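Local coordinates for putative phosphatase (Bacteroides thetaiotaomicron, PDB 3KYA), which is of uncertain function but binds zinc ions and may be a phosphatase, at residues Y323-V328 / F334-Y339. Residues are numbered along the deposited sequence; the frame is centred on the assembly and turned at random.
With EDO (1,2-ethanediol), chain I.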
ATOM      1  N   TYR A 323     -23.455   4.803   2.545  1.00 13.27           N
ATOM      2  CA  TYR A 323     -22.845   5.011   3.854  1.00 13.54           C
ATOM      3  C   TYR A 323     -22.275   6.415   3.972  1.00 13.34           C
ATOM      4  O   TYR A 323     -22.232   7.162   2.987  1.00 13.93           O
ATOM      5  CB  TYR A 323     -21.783   3.960   4.173  1.00 13.62           C
ATOM      6  CG  TYR A 323     -20.525   3.942   3.338  1.00 13.26           C
ATOM      7  CD1 TYR A 323     -19.399   4.661   3.727  1.00 13.71           C
ATOM      8  CD2 TYR A 323     -20.429   3.135   2.209  1.00 14.91           C
ATOM      9  CE1 TYR A 323     -18.212   4.594   2.993  1.00 14.43           C
ATOM     10  CE2 TYR A 323     -19.247   3.071   1.454  1.00 15.30           C
ATOM     11  CZ  TYR A 323     -18.147   3.802   1.855  1.00 14.71           C
ATOM     12  OH  TYR A 323     -16.970   3.718   1.134  1.00 16.26           O
ATOM     13  N   ALA A 324     -21.886   6.773   5.194  1.00 12.82           N
ATOM     14  CA  ALA A 324     -21.316   8.075   5.509  1.00 12.65           C
ATOM     15  C   ALA A 324     -20.237   7.972   6.573  1.00 13.04           C
ATOM     16  O   ALA A 324     -20.233   7.035   7.380  1.00 13.26           O
ATOM     17  CB  ALA A 324     -22.399   9.019   5.996  1.00 12.17           C
ATOM     18  N   TYR A 325     -19.315   8.928   6.551  1.00 13.34           N
ATOM     19  CA  TYR A 325     -18.324   9.062   7.602  1.00 13.52           C
ATOM     20  C   TYR A 325     -18.670  10.304   8.429  1.00 13.88           C
ATOM     21  O   TYR A 325     -19.026  11.347   7.875  1.00 13.51           O
ATOM     22  CB  TYR A 325     -16.895   9.197   7.058  1.00 13.29           C
ATOM     23  CG  TYR A 325     -16.359   8.021   6.273  1.00 13.44           C
ATOM     24  CD1 TYR A 325     -16.766   6.716   6.540  1.00 13.65           C
ATOM     25  CD2 TYR A 325     -15.358   8.201   5.334  1.00 13.50           C
ATOM     26  CE1 TYR A 325     -16.243   5.651   5.841  1.00 14.46           C
ATOM     27  CE2 TYR A 325     -14.825   7.130   4.633  1.00 12.89           C
ATOM     28  CZ  TYR A 325     -15.265   5.863   4.889  1.00 14.47           C
ATOM     29  OH  TYR A 325     -14.734   4.811   4.181  1.00 14.63           O
ATOM     30  N   PHE A 326     -18.592  10.191   9.751  1.00 14.00           N
ATOM     31  CA  PHE A 326     -18.808  11.329  10.630  1.00 14.45           C
ATOM     32  C   PHE A 326     -17.436  11.732  11.169  1.00 14.38           C
ATOM     33  O   PHE A 326     -16.811  10.967  11.914  1.00 13.97           O
ATOM     34  CB  PHE A 326     -19.760  11.020  11.801  1.00 15.14           C
ATOM     35  CG  PHE A 326     -21.117  10.499  11.394  1.00 16.86           C
ATOM     36  CD1 PHE A 326     -21.690  10.834  10.181  1.00 21.16           C
ATOM     37  CD2 PHE A 326     -21.863   9.752  12.274  1.00 21.91           C
ATOM     38  CE1 PHE A 326     -22.962  10.373   9.836  1.00 22.56           C
ATOM     39  CE2 PHE A 326     -23.141   9.302  11.928  1.00 22.76           C
ATOM     40  CZ  PHE A 326     -23.673   9.612  10.706  1.00 21.40           C
ATOM     41  N   GLY A 327     -16.966  12.919  10.788  1.00 13.94           N
ATOM     42  CA  GLY A 327     -15.663  13.412  11.223  1.00 14.02           C
ATOM     43  C   GLY A 327     -15.780  14.190  12.520  1.00 13.92           C
ATOM     44  O   GLY A 327     -16.321  15.303  12.524  1.00 14.44           O
ATOM     45  N   VAL A 328     -15.277  13.607  13.609  1.00 13.55           N
ATOM     46  CA  VAL A 328     -15.345  14.219  14.944  1.00 13.58           C
ATOM     47  C   VAL A 328     -14.130  15.134  15.098  1.00 13.59           C
ATOM     48  O   VAL A 328     -13.047  14.719  15.491  1.00 13.61           O
ATOM     49  CB  VAL A 328     -15.457  13.157  16.065  1.00 13.66           C
ATOM     50  CG1 VAL A 328     -15.747  13.819  17.401  1.00 14.07           C
ATOM     51  CG2 VAL A 328     -16.568  12.163  15.748  1.00 12.73           C
ATOM     52  N   PHE A 334     -12.952   9.394  13.018  1.00 13.65           N
ATOM     53  CA  PHE A 334     -14.117   9.253  12.158  1.00 13.27           C
ATOM     54  C   PHE A 334     -14.911   8.002  12.545  1.00 13.32           C
ATOM     55  O   PHE A 334     -14.324   6.942  12.873  1.00 13.53           O
ATOM     56  CB  PHE A 334     -13.755   9.091  10.650  1.00 13.42           C
ATOM     57  CG  PHE A 334     -13.315  10.348   9.961  1.00 12.64           C
ATOM     58  CD1 PHE A 334     -11.986  10.731   9.972  1.00 13.27           C
ATOM     59  CD2 PHE A 334     -14.225  11.112   9.224  1.00 13.75           C
ATOM     60  CE1 PHE A 334     -11.581  11.906   9.330  1.00 12.93           C
ATOM     61  CE2 PHE A 334     -13.823  12.276   8.595  1.00 11.70           C
ATOM     62  CZ  PHE A 334     -12.496  12.659   8.640  1.00 12.97           C
HETATM   63  N   MSE A 335     -16.232   8.137  12.502  1.00 12.97           N
HETATM   64  CA  MSE A 335     -17.154   7.034  12.667  1.00 13.36           C
HETATM   65  C   MSE A 335     -17.767   6.754  11.287  1.00 13.34           C
HETATM   66  O   MSE A 335     -17.728   7.613  10.393  1.00 13.52           O
HETATM   67  CB  MSE A 335     -18.245   7.365  13.688  1.00 13.48           C
HETATM   68  CG  MSE A 335     -17.725   7.737  15.074  1.00 12.88           C
HETATM   69 SE   MSE A 335     -19.151   7.995  16.366  0.75 13.08          SE
HETATM   70  CE  MSE A 335     -19.617   6.133  16.628  1.00 10.92           C
ATOM     71  N   ARG A 336     -18.301   5.549  11.113  1.00 13.21           N
ATOM     72  CA  ARG A 336     -18.947   5.144   9.882  1.00 13.30           C
ATOM     73  C   ARG A 336     -20.378   4.747  10.184  1.00 13.90           C
ATOM     74  O   ARG A 336     -20.646   4.077  11.181  1.00 14.16           O
ATOM     75  CB  ARG A 336     -18.216   3.984   9.231  1.00 13.52           C
ATOM     76  CG  ARG A 336     -18.744   3.543   7.859  1.00 13.64           C
ATOM     77  CD  ARG A 336     -17.887   2.377   7.346  1.00 15.70           C
ATOM     78  NE  ARG A 336     -18.194   1.913   5.988  1.00 17.84           N
ATOM     79  CZ  ARG A 336     -19.274   1.213   5.658  1.00 18.14           C
ATOM     80  NH1 ARG A 336     -20.189   0.933   6.569  1.00 20.62           N
ATOM     81  NH2 ARG A 336     -19.462   0.812   4.413  1.00 17.79           N
ATOM     82  N   SER A 337     -21.286   5.151   9.300  1.00 13.80           N
ATOM     83  CA  SER A 337     -22.696   4.830   9.426  1.00 14.23           C
ATOM     84  C   SER A 337     -23.251   4.241   8.118  1.00 14.25           C
ATOM     85  O   SER A 337     -23.073   4.834   7.046  1.00 14.32           O
ATOM     86  CB  SER A 337     -23.445   6.111   9.818  1.00 14.34           C
ATOM     87  OG  SER A 337     -24.840   5.933   9.865  1.00 16.11           O
ATOM     88  N   ASP A 338     -23.910   3.086   8.203  1.00 13.54           N
ATOM     89  CA  ASP A 338     -24.561   2.469   7.041  1.00 14.05           C
ATOM     90  C   ASP A 338     -25.944   3.095   6.794  1.00 13.79           C
ATOM     91  O   ASP A 338     -26.608   3.539   7.730  1.00 13.51           O
ATOM     92  CB  ASP A 338     -24.691   0.959   7.218  1.00 14.08           C
ATOM     93  CG  ASP A 338     -23.363   0.247   7.094  1.00 15.80           C
ATOM     94  OD1 ASP A 338     -22.791   0.266   5.977  1.00 18.46           O
ATOM     95  OD2 ASP A 338     -22.886  -0.330   8.098  1.00 13.76           O
ATOM     96  N   TYR A 339     -26.359   3.137   5.530  1.00 13.91           N
ATOM     97  CA  TYR A 339     -27.651   3.721   5.149  1.00 13.60           C
ATOM     98  C   TYR A 339     -28.671   2.649   4.824  1.00 13.42           C
ATOM     99  O   TYR A 339     -28.447   1.833   3.943  1.00 13.19           O
ATOM    100  CB  TYR A 339     -27.455   4.604   3.925  1.00 13.73           C
ATOM    101  CG  TYR A 339     -28.648   5.464   3.537  1.00 13.59           C
ATOM    102  CD1 TYR A 339     -28.936   6.630   4.242  1.00 13.66           C
ATOM    103  CD2 TYR A 339     -29.440   5.143   2.431  1.00 14.22           C
ATOM    104  CE1 TYR A 339     -30.010   7.471   3.863  1.00 14.29           C
ATOM    105  CE2 TYR A 339     -30.517   5.968   2.046  1.00 14.40           C
ATOM    106  CZ  TYR A 339     -30.786   7.127   2.769  1.00 13.72           C
ATOM    107  OH  TYR A 339     -31.829   7.960   2.405  1.00 14.83           O
TER
HETATM  108  C1  EDO I   8     -20.521  -3.574   6.418  1.00 44.04           C
HETATM  109  O1  EDO I   8     -21.721  -3.081   5.820  1.00 44.45           O
HETATM  110  C2  EDO I   8     -19.791  -2.435   7.102  1.00 44.42           C
HETATM  111  O2  EDO I   8     -20.657  -1.736   7.997  1.00 43.56           O
HETATM  112  O   HOH W   1     -15.585   2.297   4.461  1.00 19.53           O
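Ala324 and Phe326 pair with Ser337 and Met335 in the antiparallel hairpin of strands 323-328 and 333-340, the middle pair of a four-stranded blade in what appears to be a six-bladed beta-propeller. Both are hydrogen-bonded pairs, with Phe326 N 2.8 Å from Met335 O. Where the strands meet as Gly327 and Phe334, a non-hydrogen-bonded pair, glycine suits its place: Phe334 CD2 rests 3.4 Å from Gly327 CA, where a CB would collide with the ring. On the other face, Phe326 CZ lies 3.6 Å from Ser337 CB; serine is small enough to lie against the ring, and its OG hydrogen-bonds to Ile347 O on the next strand. Fully extended from CG to NE, with CG anti to the backbone N (chi1 -175°), Arg336 reaches diagonally to Tyr323 and lays its guanidinium over one ring face, planes 23° apart, in a cation-pi stack with Arg336 NH2 3.3 Å from Tyr323 CD2. Arg336 NH1 forms a salt bridge with Asp338 OD1 (2.8 Å), approaching from above the carboxylate plane. A leucine in place of Arg336 would probably leave that carboxylate without its charged mate and the Tyr323 face without its cation. Arg336 NE donates to a water at 3.0 Å, which also hydrogen-bonds to Tyr325 OH at 2.7 Å.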